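Local coordinates for protein nitrite oxidoreductase subunit C (Kuenenia stuttgartiensis, PDB 7B04) that binds a heme b and calcium ions and probably carries electrons as the heme subunit of the nitrite oxidoreductase complex of an anammox bacterium, at residues I107-A118 / K261-L271; W167-L175 / L225-E234. One frame throughout, in Å; residues are numbered along the deposited sequence.

Contact 1 of 2, residues I107-A118 / K261-L271. With CA (calcium ion), chain B.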
loop_
_atom_site.group_PDB
_atom_site.type_symbol
_atom_site.label_atom_id
_atom_site.label_comp_id
_atom_site.label_asym_id
_atom_site.label_seq_id
_atom_site.Cartn_x
_atom_site.Cartn_y
_atom_site.Cartn_z
ATOM N N ILE C 107 16.177 -47.256 -44.476
ATOM C CA ILE C 107 16.712 -46.830 -43.195
ATOM C C ILE C 107 15.775 -45.854 -42.493
ATOM O O ILE C 107 15.513 -45.991 -41.293
ATOM C CB ILE C 107 18.110 -46.199 -43.376
ATOM C CG1 ILE C 107 19.079 -47.216 -43.984
ATOM C CG2 ILE C 107 18.637 -45.663 -42.058
ATOM C CD1 ILE C 107 20.329 -46.601 -44.573
ATOM N N THR C 108 15.267 -44.856 -43.222
ATOM C CA THR C 108 14.439 -43.786 -42.678
ATOM C C THR C 108 13.114 -43.711 -43.426
ATOM O O THR C 108 13.065 -43.932 -44.638
ATOM C CB THR C 108 15.154 -42.430 -42.774
ATOM O OG1 THR C 108 16.517 -42.577 -42.359
ATOM C CG2 THR C 108 14.471 -41.393 -41.893
ATOM N N ILE C 109 12.038 -43.406 -42.702
ATOM C CA ILE C 109 10.714 -43.219 -43.291
ATOM C C ILE C 109 10.313 -41.753 -43.161
ATOM O O ILE C 109 10.547 -41.122 -42.123
ATOM C CB ILE C 109 9.670 -44.155 -42.641
ATOM C CG1 ILE C 109 8.356 -44.154 -43.429
ATOM C CG2 ILE C 109 9.436 -43.817 -41.174
ATOM C CD1 ILE C 109 7.455 -45.337 -43.103
ATOM N N TYR C 110 9.717 -41.206 -44.225
ATOM C CA TYR C 110 9.288 -39.811 -44.262
ATOM C C TYR C 110 7.824 -39.755 -44.678
ATOM O O TYR C 110 7.446 -40.342 -45.700
ATOM C CB TYR C 110 10.109 -38.970 -45.254
ATOM C CG TYR C 110 11.612 -38.962 -45.068
ATOM C CD1 TYR C 110 12.250 -37.958 -44.345
ATOM C CD2 TYR C 110 12.396 -39.939 -45.653
ATOM C CE1 TYR C 110 13.640 -37.951 -44.200
ATOM C CE2 TYR C 110 13.771 -39.938 -45.512
ATOM C CZ TYR C 110 14.389 -38.946 -44.788
ATOM O OH TYR C 110 15.759 -38.954 -44.654
ATOM N N PHE C 111 7.021 -39.002 -43.929
ATOM C CA PHE C 111 5.622 -38.743 -44.251
ATOM C C PHE C 111 5.452 -37.256 -44.491
ATOM O O PHE C 111 5.931 -36.449 -43.693
ATOM C CB PHE C 111 4.675 -39.120 -43.099
ATOM C CG PHE C 111 4.458 -40.589 -42.922
ATOM C CD1 PHE C 111 5.456 -41.385 -42.389
ATOM C CD2 PHE C 111 3.238 -41.172 -43.225
ATOM C CE1 PHE C 111 5.253 -42.738 -42.190
ATOM C CE2 PHE C 111 3.031 -42.536 -43.028
ATOM C CZ PHE C 111 4.044 -43.313 -42.510
ATOM N N GLN C 112 4.748 -36.898 -45.560
ATOM C CA GLN C 112 4.459 -35.505 -45.879
ATOM C C GLN C 112 2.953 -35.288 -45.815
ATOM O O GLN C 112 2.193 -36.003 -46.485
ATOM C CB GLN C 112 4.992 -35.160 -47.272
ATOM C CG GLN C 112 4.938 -33.698 -47.638
ATOM C CD GLN C 112 4.941 -33.487 -49.130
ATOM O OE1 GLN C 112 4.026 -33.923 -49.828
ATOM N NE2 GLN C 112 5.991 -32.850 -49.638
ATOM N N VAL C 113 2.526 -34.301 -45.028
ATOM C CA VAL C 113 1.115 -33.991 -44.833
ATOM C C VAL C 113 0.886 -32.540 -45.243
ATOM O O VAL C 113 1.618 -31.638 -44.809
ATOM C CB VAL C 113 0.676 -34.220 -43.379
ATOM C CG1 VAL C 113 -0.822 -34.076 -43.255
ATOM C CG2 VAL C 113 1.137 -35.598 -42.900
ATOM N N ILE C 114 -0.145 -32.313 -46.058
ATOM C CA ILE C 114 -0.471 -30.993 -46.583
ATOM C C ILE C 114 -1.953 -30.714 -46.373
ATOM O O ILE C 114 -2.805 -31.532 -46.739
ATOM C CB ILE C 114 -0.133 -30.888 -48.081
ATOM C CG1 ILE C 114 1.377 -30.904 -48.300
ATOM C CG2 ILE C 114 -0.755 -29.649 -48.685
ATOM C CD1 ILE C 114 1.774 -30.991 -49.756
ATOM N N TRP C 115 -2.255 -29.550 -45.804
ATOM C CA TRP C 115 -3.625 -29.090 -45.649
ATOM C C TRP C 115 -3.633 -27.578 -45.807
ATOM O O TRP C 115 -2.600 -26.916 -45.676
ATOM C CB TRP C 115 -4.216 -29.498 -44.297
ATOM C CG TRP C 115 -3.629 -28.763 -43.131
ATOM C CD1 TRP C 115 -4.145 -27.664 -42.508
ATOM C CD2 TRP C 115 -2.407 -29.073 -42.450
ATOM N NE1 TRP C 115 -3.324 -27.275 -41.477
ATOM C CE2 TRP C 115 -2.250 -28.123 -41.421
ATOM C CE3 TRP C 115 -1.434 -30.063 -42.609
ATOM C CZ2 TRP C 115 -1.159 -28.136 -40.554
ATOM C CZ3 TRP C 115 -0.351 -30.073 -41.750
ATOM C CH2 TRP C 115 -0.222 -29.115 -40.737
ATOM N N ASP C 116 -4.810 -27.034 -46.086
ATOM C CA ASP C 116 -4.962 -25.605 -46.328
ATOM C C ASP C 116 -5.415 -24.894 -45.067
ATOM O O ASP C 116 -6.391 -25.287 -44.433
ATOM C CB ASP C 116 -5.953 -25.315 -47.445
ATOM C CG ASP C 116 -5.731 -26.181 -48.666
ATOM O OD1 ASP C 116 -4.670 -26.015 -49.304
ATOM O OD2 ASP C 116 -6.619 -26.993 -49.015
ATOM N N ASP C 117 -4.675 -23.883 -44.667
ATOM C CA ASP C 117 -5.107 -23.058 -43.544
ATOM C C ASP C 117 -4.601 -21.633 -43.709
ATOM O O ASP C 117 -3.451 -21.400 -44.072
ATOM C CB ASP C 117 -4.803 -23.703 -42.173
ATOM C CG ASP C 117 -4.747 -22.695 -41.007
ATOM O OD1 ASP C 117 -5.830 -22.176 -40.643
ATOM O OD2 ASP C 117 -3.644 -22.700 -40.332
ATOM N N ALA C 118 -5.528 -20.691 -43.546
ATOM C CA ALA C 118 -5.340 -19.283 -43.867
ATOM C C ALA C 118 -4.534 -18.512 -42.832
ATOM O O ALA C 118 -4.187 -17.354 -43.087
ATOM C CB ALA C 118 -6.711 -18.617 -44.031
ATOM N N LYS C 261 -1.286 -19.518 -47.498
ATOM C CA LYS C 261 -2.428 -20.107 -46.799
ATOM C C LYS C 261 -2.433 -21.636 -46.874
ATOM O O LYS C 261 -3.485 -22.271 -46.982
ATOM C CB LYS C 261 -3.744 -19.519 -47.313
ATOM C CG LYS C 261 -3.911 -18.055 -46.928
ATOM C CD LYS C 261 -5.281 -17.505 -47.279
ATOM C CE LYS C 261 -5.416 -16.067 -46.795
ATOM N NZ LYS C 261 -6.760 -15.499 -47.086
ATOM N N LYS C 262 -1.245 -22.240 -46.849
ATOM C CA LYS C 262 -1.153 -23.693 -46.845
ATOM C C LYS C 262 0.025 -24.154 -45.997
ATOM O O LYS C 262 1.088 -23.528 -46.004
ATOM C CB LYS C 262 -1.002 -24.234 -48.270
ATOM C CG LYS C 262 -0.460 -25.649 -48.347
ATOM C CD LYS C 262 -0.435 -26.152 -49.774
ATOM C CE LYS C 262 -1.825 -26.567 -50.212
ATOM N NZ LYS C 262 -1.834 -27.340 -51.481
ATOM N N TRP C 263 -0.180 -25.247 -45.261
ATOM C CA TRP C 263 0.858 -25.876 -44.457
ATOM C C TRP C 263 1.405 -27.096 -45.187
ATOM O O TRP C 263 0.650 -27.855 -45.801
ATOM C CB TRP C 263 0.328 -26.307 -43.089
ATOM C CG TRP C 263 0.348 -25.236 -42.048
ATOM C CD1 TRP C 263 -0.724 -24.552 -41.560
ATOM C CD2 TRP C 263 1.498 -24.728 -41.357
ATOM N NE1 TRP C 263 -0.316 -23.646 -40.611
ATOM C CE2 TRP C 263 1.044 -23.734 -40.468
ATOM C CE3 TRP C 263 2.866 -25.013 -41.408
ATOM C CZ2 TRP C 263 1.907 -23.025 -39.636
ATOM C CZ3 TRP C 263 3.722 -24.308 -40.579
ATOM C CH2 TRP C 263 3.239 -23.327 -39.705
ATOM N N THR C 264 2.720 -27.285 -45.111
ATOM C CA THR C 264 3.363 -28.503 -45.588
ATOM C C THR C 264 4.294 -28.981 -44.485
ATOM O O THR C 264 5.283 -28.311 -44.168
ATOM C CB THR C 264 4.125 -28.280 -46.896
ATOM O OG1 THR C 264 3.237 -27.738 -47.880
ATOM C CG2 THR C 264 4.678 -29.600 -47.411
ATOM N N VAL C 265 3.979 -30.132 -43.902
ATOM C CA VAL C 265 4.758 -30.705 -42.814
ATOM C C VAL C 265 5.192 -32.101 -43.223
ATOM O O VAL C 265 4.407 -32.860 -43.802
ATOM C CB VAL C 265 3.939 -30.755 -41.506
ATOM C CG1 VAL C 265 4.737 -31.412 -40.384
ATOM C CG2 VAL C 265 3.478 -29.361 -41.106
ATOM N N VAL C 266 6.444 -32.439 -42.930
ATOM C CA VAL C 266 6.941 -33.789 -43.147
ATOM C C VAL C 266 7.458 -34.337 -41.825
ATOM O O VAL C 266 8.112 -33.628 -41.052
ATOM C CB VAL C 266 8.018 -33.871 -44.256
ATOM C CG1 VAL C 266 7.614 -33.039 -45.461
ATOM C CG2 VAL C 266 9.381 -33.455 -43.748
ATOM N N PHE C 267 7.144 -35.600 -41.569
ATOM C CA PHE C 267 7.578 -36.299 -40.369
ATOM C C PHE C 267 8.761 -37.188 -40.722
ATOM O O PHE C 267 8.780 -37.820 -41.782
ATOM C CB PHE C 267 6.445 -37.142 -39.780
ATOM C CG PHE C 267 5.301 -36.334 -39.231
ATOM C CD1 PHE C 267 5.259 -35.981 -37.892
ATOM C CD2 PHE C 267 4.264 -35.933 -40.057
ATOM C CE1 PHE C 267 4.200 -35.242 -37.388
ATOM C CE2 PHE C 267 3.205 -35.195 -39.559
ATOM C CZ PHE C 267 3.175 -34.850 -38.223
ATOM N N CYS C 268 9.746 -37.234 -39.831
ATOM C CA CYS C 268 10.967 -37.988 -40.071
ATOM C C CYS C 268 11.246 -38.872 -38.867
ATOM O O CYS C 268 11.288 -38.388 -37.731
ATOM C CB CYS C 268 12.142 -37.041 -40.342
ATOM S SG CYS C 268 13.731 -37.843 -40.627
ATOM N N ARG C 269 11.447 -40.162 -39.127
ATOM C CA ARG C 269 11.734 -41.148 -38.096
ATOM C C ARG C 269 12.456 -42.316 -38.745
ATOM O O ARG C 269 12.223 -42.628 -39.916
ATOM C CB ARG C 269 10.436 -41.644 -37.436
ATOM C CG ARG C 269 10.446 -41.802 -35.917
ATOM C CD ARG C 269 11.064 -43.111 -35.430
ATOM N NE ARG C 269 10.567 -44.314 -36.101
ATOM C CZ ARG C 269 9.521 -45.032 -35.699
ATOM N NH1 ARG C 269 9.166 -46.118 -36.373
ATOM N NH2 ARG C 269 8.825 -44.667 -34.630
ATOM N N SER C 270 13.342 -42.947 -37.983
ATOM C CA SER C 270 13.989 -44.158 -38.461
ATOM C C SER C 270 12.962 -45.279 -38.557
ATOM O O SER C 270 11.989 -45.322 -37.798
ATOM C CB SER C 270 15.137 -44.559 -37.536
ATOM O OG SER C 270 16.198 -43.623 -37.619
ATOM N N LEU C 271 13.174 -46.186 -39.514
ATOM C CA LEU C 271 12.231 -47.287 -39.688
ATOM C C LEU C 271 12.116 -48.124 -38.422
ATOM O O LEU C 271 11.031 -48.623 -38.102
ATOM C CB LEU C 271 12.651 -48.172 -40.861
ATOM C CG LEU C 271 12.369 -47.684 -42.281
ATOM C CD1 LEU C 271 12.959 -48.653 -43.277
ATOM C CD2 LEU C 271 10.879 -47.542 -42.509
HETATM CA CA CA B . -3.707 -21.456 -38.408
#

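Contact 2 of 2, residues W167-L175 / L225-E234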
loop_
_atom_site.group_PDB
_atom_site.type_symbol
_atom_site.label_atom_id
_atom_site.label_comp_id
_atom_site.label_asym_id
_atom_site.label_seq_id
_atom_site.Cartn_x
_atom_site.Cartn_y
_atom_site.Cartn_z
ATOM N N TRP C 167 3.257 -32.952 -34.367
ATOM C CA TRP C 167 3.991 -31.793 -34.848
ATOM C C TRP C 167 3.392 -30.523 -34.259
ATOM O O TRP C 167 2.168 -30.360 -34.218
ATOM C CB TRP C 167 3.965 -31.714 -36.375
ATOM C CG TRP C 167 4.533 -30.427 -36.887
ATOM C CD1 TRP C 167 5.853 -30.094 -36.982
ATOM C CD2 TRP C 167 3.798 -29.286 -37.348
ATOM N NE1 TRP C 167 5.986 -28.823 -37.485
ATOM C CE2 TRP C 167 4.737 -28.304 -37.716
ATOM C CE3 TRP C 167 2.437 -29.002 -37.490
ATOM C CZ2 TRP C 167 4.361 -27.061 -38.218
ATOM C CZ3 TRP C 167 2.065 -27.767 -37.990
ATOM C CH2 TRP C 167 3.023 -26.812 -38.348
ATOM N N LYS C 168 4.259 -29.622 -33.807
ATOM C CA LYS C 168 3.843 -28.363 -33.209
ATOM C C LYS C 168 4.506 -27.208 -33.945
ATOM O O LYS C 168 5.732 -27.189 -34.104
ATOM C CB LYS C 168 4.190 -28.325 -31.719
ATOM C CG LYS C 168 3.468 -29.380 -30.896
ATOM C CD LYS C 168 3.816 -29.273 -29.423
ATOM C CE LYS C 168 3.071 -30.312 -28.602
ATOM N NZ LYS C 168 3.534 -31.695 -28.905
ATOM N N ALA C 169 3.694 -26.247 -34.390
ATOM C CA ALA C 169 4.226 -25.110 -35.134
ATOM C C ALA C 169 5.097 -24.227 -34.251
ATOM O O ALA C 169 6.110 -23.688 -34.712
ATOM C CB ALA C 169 3.088 -24.297 -35.747
ATOM N N ASP C 170 4.715 -24.054 -32.982
ATOM C CA ASP C 170 5.517 -23.233 -32.084
ATOM C C ASP C 170 6.888 -23.848 -31.835
ATOM O O ASP C 170 7.868 -23.120 -31.639
ATOM C CB ASP C 170 4.777 -23.012 -30.763
ATOM C CG ASP C 170 4.405 -24.310 -30.073
ATOM O OD1 ASP C 170 4.633 -25.388 -30.657
ATOM O OD2 ASP C 170 3.879 -24.248 -28.941
ATOM N N TRP C 171 6.978 -25.180 -31.835
ATOM C CA TRP C 171 8.274 -25.831 -31.683
ATOM C C TRP C 171 9.198 -25.511 -32.851
ATOM O O TRP C 171 10.420 -25.444 -32.675
ATOM C CB TRP C 171 8.096 -27.342 -31.527
ATOM C CG TRP C 171 7.584 -27.733 -30.172
ATOM C CD1 TRP C 171 7.012 -26.913 -29.244
ATOM C CD2 TRP C 171 7.613 -29.042 -29.587
ATOM N NE1 TRP C 171 6.675 -27.629 -28.122
ATOM C CE2 TRP C 171 7.034 -28.938 -28.305
ATOM C CE3 TRP C 171 8.068 -30.289 -30.022
ATOM C CZ2 TRP C 171 6.898 -30.034 -27.458
ATOM C CZ3 TRP C 171 7.932 -31.377 -29.177
ATOM C CH2 TRP C 171 7.352 -31.242 -27.910
ATOM N N GLU C 172 8.638 -25.317 -34.047
ATOM C CA GLU C 172 9.453 -24.869 -35.172
ATOM C C GLU C 172 10.041 -23.492 -34.896
ATOM O O GLU C 172 11.224 -23.247 -35.158
ATOM C CB GLU C 172 8.614 -24.835 -36.451
ATOM C CG GLU C 172 8.219 -26.194 -37.009
ATOM C CD GLU C 172 9.352 -26.883 -37.744
ATOM O OE1 GLU C 172 10.293 -26.189 -38.182
ATOM O OE2 GLU C 172 9.287 -28.118 -37.903
ATOM N N ALA C 173 9.225 -22.579 -34.362
ATOM C CA ALA C 173 9.722 -21.258 -33.997
ATOM C C ALA C 173 10.702 -21.320 -32.833
ATOM O O ALA C 173 11.645 -20.523 -32.777
ATOM C CB ALA C 173 8.553 -20.335 -33.655
ATOM N N ASP C 174 10.499 -22.252 -31.896
ATOM C CA ASP C 174 11.430 -22.388 -30.781
ATOM C C ASP C 174 12.811 -22.820 -31.253
ATOM O O ASP C 174 13.821 -22.429 -30.657
ATOM C CB ASP C 174 10.883 -23.379 -29.755
ATOM C CG ASP C 174 9.658 -22.853 -29.032
ATOM O OD1 ASP C 174 9.533 -21.618 -28.892
ATOM O OD2 ASP C 174 8.820 -23.674 -28.601
ATOM N N LEU C 175 12.877 -23.621 -32.320
ATOM C CA LEU C 175 14.162 -24.061 -32.847
ATOM C C LEU C 175 15.012 -22.893 -33.329
ATOM O O LEU C 175 16.243 -22.999 -33.345
ATOM C CB LEU C 175 13.954 -25.062 -33.986
ATOM C CG LEU C 175 13.407 -26.439 -33.600
ATOM C CD1 LEU C 175 13.100 -27.259 -34.843
ATOM C CD2 LEU C 175 14.382 -27.176 -32.696
ATOM N N LEU C 225 6.952 -29.483 -22.825
ATOM C CA LEU C 225 6.377 -28.248 -23.352
ATOM C C LEU C 225 7.022 -26.999 -22.761
ATOM O O LEU C 225 6.845 -25.906 -23.310
ATOM C CB LEU C 225 4.874 -28.212 -23.091
ATOM C CG LEU C 225 4.055 -29.390 -23.606
ATOM C CD1 LEU C 225 2.592 -29.147 -23.340
ATOM C CD2 LEU C 225 4.293 -29.593 -25.089
ATOM N N SER C 226 7.784 -27.140 -21.677
ATOM C CA SER C 226 8.429 -26.013 -21.019
ATOM C C SER C 226 9.925 -25.928 -21.291
ATOM O O SER C 226 10.554 -24.940 -20.892
ATOM C CB SER C 226 8.193 -26.091 -19.509
ATOM O OG SER C 226 6.814 -26.241 -19.223
ATOM N N LEU C 227 10.507 -26.918 -21.955
ATOM C CA LEU C 227 11.942 -26.992 -22.172
ATOM C C LEU C 227 12.303 -26.764 -23.636
ATOM O O LEU C 227 11.441 -26.817 -24.519
ATOM C CB LEU C 227 12.486 -28.358 -21.730
ATOM C CG LEU C 227 12.366 -28.738 -20.255
ATOM C CD1 LEU C 227 12.912 -30.139 -20.031
ATOM C CD2 LEU C 227 13.096 -27.733 -19.380
ATOM N N PRO C 228 13.564 -26.442 -23.918
ATOM C CA PRO C 228 14.050 -26.440 -25.307
ATOM C C PRO C 228 14.317 -27.842 -25.836
ATOM O O PRO C 228 15.438 -28.348 -25.710
ATOM C CB PRO C 228 15.341 -25.613 -25.229
ATOM C CG PRO C 228 15.218 -24.824 -23.964
ATOM C CD PRO C 228 14.483 -25.722 -23.021
ATOM N N ARG C 229 13.302 -28.483 -26.423
ATOM C CA ARG C 229 13.427 -29.884 -26.814
ATOM C C ARG C 229 14.433 -30.100 -27.933
ATOM O O ARG C 229 14.873 -31.237 -28.133
ATOM C CB ARG C 229 12.093 -30.444 -27.331
ATOM C CG ARG C 229 10.936 -30.548 -26.364
ATOM C CD ARG C 229 10.367 -29.194 -26.039
ATOM N NE ARG C 229 10.317 -28.268 -27.165
ATOM C CZ ARG C 229 9.894 -27.011 -27.065
ATOM N NH1 ARG C 229 9.872 -26.224 -28.131
ATOM N NH2 ARG C 229 9.501 -26.539 -25.888
ATOM N N GLY C 230 14.793 -29.054 -28.673
ATOM C CA GLY C 230 15.668 -29.253 -29.814
ATOM C C GLY C 230 14.992 -30.109 -30.854
ATOM O O GLY C 230 15.659 -30.844 -31.592
ATOM N N ARG C 231 13.667 -30.020 -30.934
ATOM C CA ARG C 231 12.870 -30.930 -31.732
ATOM C C ARG C 231 11.588 -30.218 -32.144
ATOM O O ARG C 231 11.150 -29.270 -31.488
ATOM C CB ARG C 231 12.611 -32.187 -30.890
ATOM C CG ARG C 231 11.620 -33.190 -31.383
ATOM C CD ARG C 231 11.799 -34.472 -30.584
ATOM N NE ARG C 231 12.693 -35.402 -31.262
ATOM C CZ ARG C 231 13.944 -35.650 -30.887
ATOM N NH1 ARG C 231 14.470 -35.020 -29.846
ATOM N NH2 ARG C 231 14.678 -36.517 -31.573
ATOM N N ALA C 232 10.988 -30.681 -33.244
ATOM C CA ALA C 232 9.752 -30.090 -33.739
ATOM C C ALA C 232 8.538 -31.002 -33.634
ATOM O O ALA C 232 7.409 -30.517 -33.773
ATOM C CB ALA C 232 9.922 -29.656 -35.200
ATOM N N VAL C 233 8.728 -32.294 -33.390
ATOM C CA VAL C 233 7.632 -33.251 -33.302
ATOM C C VAL C 233 7.823 -34.052 -32.025
ATOM O O VAL C 233 8.924 -34.543 -31.758
ATOM C CB VAL C 233 7.578 -34.185 -34.527
ATOM C CG1 VAL C 233 6.413 -35.157 -34.412
ATOM C CG2 VAL C 233 7.465 -33.372 -35.812
ATOM N N GLU C 234 6.747 -34.239 -31.271
ATOM C CA GLU C 234 6.830 -34.977 -30.020
ATOM C C GLU C 234 6.433 -36.427 -30.258
ATOM O O GLU C 234 5.427 -36.703 -30.916
ATOM C CB GLU C 234 5.931 -34.346 -28.954
ATOM C CG GLU C 234 6.007 -35.024 -27.591
ATOM C CD GLU C 234 5.027 -34.438 -26.588
ATOM O OE1 GLU C 234 5.320 -34.477 -25.374
ATOM O OE2 GLU C 234 3.965 -33.937 -27.013
#

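Contact 1 of 2, residues I107-A118 / K261-L271
W115 lays one face of its indole over CB of W263, which stands 3.6 Å from the centroid of the six-membered ring. The two indoles run side by side, planes 23° apart but slid past each other, with little overlap. The ring of W115 reaches W263 because its CG sits between the backbone N and the carbonyl carbon (chi1 71°). Its far corner, CH2, then meets V265 CG2 at 3.7 Å. With W115 cut back to an alanine, the face over W263 CB would be gone, and a gap would probably open beside W263 and V265.

Strands 108-116 and 262-270 are antiparallel neighbours. V113 and V265 form a hydrogen-bonded pair, with V113 N to V265 O at 2.7 Å and nearly straight. V113 CG2 also touches the F267 ring edge, in plane. On the opposite face of the sheet, C268 SG lies 3.6 Å from Y110 CE1, an oblique sulfur-aromatic contact. Q112 CG rests on V266 CG1 there. Past the end of the strand, D117 OD2 binds calcium at 2.3 Å, and T119, N121, D132 and N295 complete the site. The same oxygen lies at the edge of the W263 ring, in its plane. Aromatic and aliphatic side chains dominate the face of W115, V265 and F267. Polar ones mix in on the other face, and calcium engages the D117 carboxylate at the strand end.

Contact 2 of 2, residues W167-L175 / L225-E234
W171 reaches from helix 169-175 into the loop before strand 233-238, and each part of it has a partner. Its CB and CE3 each lie 3.6 Å from R231 O. CG and CD1 sit under R229 NH1. NE1 lies 3.4 Å from R229 CZ, and CE2 and CD2 lie near R229 NE. CZ2 meets L225 CD2 at 3.5 Å, at the ring edge. CZ3 and CH2, at the far end, both touch E234 CB. The guanidinium of R229 lies flat on the indole, planes 13° apart, in a cation-pi stack. K168 CD covers the opposite face near the rim. R229 turns back over the ring through bends at chi2 (73°) and chi3 (38°).

D174 holds that guanidinium from its edge: R229 NH1 donates to D174 OD2 at 2.8 Å. The bond lies near the guanidinium plane and reaches the anti side of the carboxylate. The salt bridge would limit sliding of R229 across the indole. K168 NZ forms a second salt bridge with E234 OE2, 3.0 Å long, approaching from above the carboxylate plane. E234 OE2 is also paired with R209 of nitrite oxidoreductase subunit B, and E234 OE1 with S246.

The backbones meet where K168 N donates to A232 O at 3.3 Å. W167 and V233 form a non-hydrogen-bonded antiparallel pair, and V233 CG2 touches the W167 ring edge. Strand 162-168 runs straight into helix 169-175, and the R229-W171 stack ties that helix to the loop before strand 233-238, in a domain assigned to the ethylbenzene dehydrogenase family, consistent with a DOMON-type heme-binding fold.

Overall arrangement
Contact 2 is nested inside the chain loop closed by contact 1, and their centres are about 15 Å apart. W167 joins them. W167 CH2 lies 3.4 Å from W263 CZ3, with the rings edge-to-face, and W167 CG lies 3.6 Å from V265 CG1. F267 CE1 touches both W167 CB and V233 CG1, each at 3.7 Å. Both contacts lie near the calcium site of D117: D117 of contact 1 binds the ion, and the side chain of W167 comes within about 5 Å of that of D132. The heme is closer to contact 2, about 5 Å from the side chain of K168, against about 8 Å from that of F267 in contact 1. Contact 2 also faces subunit B.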